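Long-range contact in bacterial leucyl aminopeptidase (Legionella pneumophila, PDB 6ESL), which probably removes N-terminal amino acids, leucine among them, from peptides as a secreted two-zinc metallopeptidase of family M28: residues N44-K48 with G104-L108. Numbering follows the deposited sequence.
Sequences NKEFK and GVSKL
Val-105 meets Phe-47 and Glu-46 where an extended linker brushes a tight beta turn, the one joining strands 39-43 and 47-53 in a small four-stranded antiparallel sheet. It illustrates how a linker can rest on a separate sheet through one valine methyl and the neighbouring glycine backbone, with no hydrogen bond between the two segments. CB of Val-105 lies 3.7 Å from Glu-46 OE1. From there CG2, set anti to its own carbonyl carbon while CG1 is anti to the backbone N (chi1 -175°), packs against the outside of the turn. This methyl touches Glu-46 O at 3.3 Å and Glu-46 OE1 at 3.4 Å, and it also sits over one face of the Phe-47 ring, a CH-pi contact 28° off the ring normal with CG2 4.2 Å from the centroid. At the ring edge the backbone of Gly-104 takes over, its O 3.7 Å from Phe-47 CZ. Beyond the pair, Phe-47 also meets the ring of Tyr-331 of the second subunit, whose Tyr-303 hydroxyl hydrogen-bonds Gly-104 O, so the linker lies between its own chain's hairpin and the second subunit. The turn itself is an Asx motif: Phe-47 N donates to Asn-44 OD1 at 3.0 Å, the nitrogen nearly on the extension of the C=O bond (173°), although the N-H points off the oxygen.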
ATOM      1  N   ASN B  44      17.330  20.760  -7.670  1.00 53.27           N
ATOM      2  CA  ASN B  44      16.171  21.176  -6.946  1.00 53.66           C
ATOM      3  C   ASN B  44      16.294  20.724  -5.522  1.00 52.93           C
ATOM      4  O   ASN B  44      17.327  20.293  -5.092  1.00 51.06           O
ATOM      5  CB  ASN B  44      14.853  20.824  -7.640  1.00 53.19           C
ATOM      6  CG  ASN B  44      14.572  19.348  -7.697  1.00 53.62           C
ATOM      7  OD1 ASN B  44      15.204  18.567  -7.042  1.00 54.20           O
ATOM      8  ND2 ASN B  44      13.594  18.979  -8.476  1.00 50.30           N
ATOM      9  N   LYS B  45      15.231  20.838  -4.766  1.00 55.91           N
ATOM     10  CA  LYS B  45      15.282  20.480  -3.374  1.00 60.53           C
ATOM     11  C   LYS B  45      15.688  19.032  -3.121  1.00 56.70           C
ATOM     12  O   LYS B  45      16.396  18.762  -2.197  1.00 55.60           O
ATOM     13  CB  LYS B  45      13.922  20.757  -2.757  1.00 64.40           C
ATOM     14  CG  LYS B  45      13.526  22.205  -2.677  1.00 70.50           C
ATOM     15  CD  LYS B  45      12.151  22.397  -2.074  1.00 78.43           C
ATOM     16  CE  LYS B  45      11.750  23.867  -1.965  1.00 83.44           C
ATOM     17  NZ  LYS B  45      10.400  24.114  -1.402  1.00 84.65           N
ATOM     18  N   GLU B  46      15.220  18.108  -3.932  1.00 55.23           N
ATOM     19  CA  GLU B  46      15.545  16.713  -3.743  1.00 53.92           C
ATOM     20  C   GLU B  46      16.645  16.044  -4.576  1.00 48.06           C
ATOM     21  O   GLU B  46      17.166  15.036  -4.191  1.00 44.00           O
ATOM     22  CB  GLU B  46      14.271  15.937  -3.993  1.00 57.96           C
ATOM     23  CG  GLU B  46      13.180  16.216  -2.992  1.00 67.77           C
ATOM     24  CD  GLU B  46      13.596  15.921  -1.559  1.00 76.60           C
ATOM     25  OE1 GLU B  46      14.279  14.920  -1.322  1.00 81.96           O
ATOM     26  OE2 GLU B  46      13.239  16.696  -0.665  1.00 82.70           O
ATOM     27  N   PHE B  47      17.039  16.671  -5.655  1.00 44.68           N
ATOM     28  CA  PHE B  47      17.907  16.041  -6.682  1.00 43.56           C
ATOM     29  C   PHE B  47      18.856  16.999  -7.306  1.00 43.81           C
ATOM     30  O   PHE B  47      18.564  18.226  -7.452  1.00 44.07           O
ATOM     31  CB  PHE B  47      17.133  15.415  -7.891  1.00 43.80           C
ATOM     32  CG  PHE B  47      16.170  14.345  -7.548  1.00 42.31           C
ATOM     33  CD1 PHE B  47      16.606  13.059  -7.301  1.00 41.38           C
ATOM     34  CD2 PHE B  47      14.812  14.608  -7.507  1.00 43.30           C
ATOM     35  CE1 PHE B  47      15.718  12.070  -6.962  1.00 39.83           C
ATOM     36  CE2 PHE B  47      13.887  13.627  -7.186  1.00 42.04           C
ATOM     37  CZ  PHE B  47      14.351  12.329  -6.897  1.00 42.03           C
ATOM     38  N   LYS B  48      19.999  16.452  -7.700  1.00 41.78           N
ATOM     39  CA  LYS B  48      20.855  17.077  -8.685  1.00 40.74           C
ATOM     40  C   LYS B  48      20.853  16.178  -9.946  1.00 40.04           C
ATOM     41  O   LYS B  48      20.784  14.978  -9.833  1.00 38.45           O
ATOM     42  CB  LYS B  48      22.296  17.188  -8.221  1.00 41.35           C
ATOM     43  CG  LYS B  48      22.424  18.105  -7.003  1.00 42.69           C
ATOM     44  CD  LYS B  48      23.827  18.493  -6.703  1.00 43.82           C
ATOM     45  CE  LYS B  48      23.799  19.285  -5.392  1.00 44.73           C
ATOM     46  NZ  LYS B  48      25.173  19.523  -5.045  1.00 46.11           N
ATOM     47  N   GLY B 104       9.629  12.437  -4.706  1.00 59.31           N
ATOM     48  CA  GLY B 104      11.021  12.715  -4.490  1.00 58.44           C
ATOM     49  C   GLY B 104      11.848  11.470  -4.121  1.00 55.13           C
ATOM     50  O   GLY B 104      11.915  10.465  -4.907  1.00 52.56           O
ATOM     51  N   VAL B 105      12.557  11.615  -2.976  1.00 54.18           N
ATOM     52  CA  VAL B 105      13.627  10.704  -2.486  1.00 50.31           C
ATOM     53  C   VAL B 105      13.181   9.988  -1.211  1.00 48.54           C
ATOM     54  O   VAL B 105      13.097  10.614  -0.133  1.00 45.09           O
ATOM     55  CB  VAL B 105      14.942  11.405  -2.108  1.00 53.52           C
ATOM     56  CG1 VAL B 105      15.983  10.334  -1.745  1.00 52.19           C
ATOM     57  CG2 VAL B 105      15.476  12.337  -3.217  1.00 55.74           C
ATOM     58  N   SER B 106      12.972   8.667  -1.296  1.00 47.58           N
ATOM     59  CA  SER B 106      12.548   7.894  -0.091  1.00 45.72           C
ATOM     60  C   SER B 106      13.657   7.771   0.962  1.00 46.93           C
ATOM     61  O   SER B 106      14.907   7.699   0.695  1.00 44.71           O
ATOM     62  CB  SER B 106      11.933   6.487  -0.420  1.00 43.38           C
ATOM     63  OG  SER B 106      12.889   5.694  -1.053  1.00 42.59           O
ATOM     64  N   LYS B 107      13.177   7.815   2.200  1.00 48.57           N
ATOM     65  CA  LYS B 107      14.059   7.807   3.384  1.00 50.54           C
ATOM     66  C   LYS B 107      14.202   6.361   3.831  1.00 45.41           C
ATOM     67  O   LYS B 107      13.226   5.634   3.962  1.00 43.01           O
ATOM     68  CB  LYS B 107      13.528   8.737   4.487  1.00 53.10           C
ATOM     69  CG  LYS B 107      13.588  10.212   4.066  1.00 57.47           C
ATOM     70  CD  LYS B 107      13.028  11.118   5.181  1.00 61.69           C
ATOM     71  CE  LYS B 107      13.086  12.608   4.824  1.00 61.68           C
ATOM     72  NZ  LYS B 107      12.506  13.418   5.936  1.00 62.40           N
ATOM     73  N   LEU B 108      15.437   5.945   4.066  1.00 47.74           N
ATOM     74  CA  LEU B 108      15.763   4.496   4.287  1.00 50.24           C
ATOM     75  C   LEU B 108      16.233   4.141   5.709  1.00 52.53           C
ATOM     76  O   LEU B 108      16.292   2.953   6.044  1.00 52.78           O
ATOM     77  CB  LEU B 108      16.836   4.047   3.249  1.00 46.67           C
ATOM     78  CG  LEU B 108      16.535   4.402   1.782  1.00 43.50           C
ATOM     79  CD1 LEU B 108      17.564   3.678   0.927  1.00 41.82           C
ATOM     80  CD2 LEU B 108      15.140   3.901   1.437  1.00 43.39           C
TER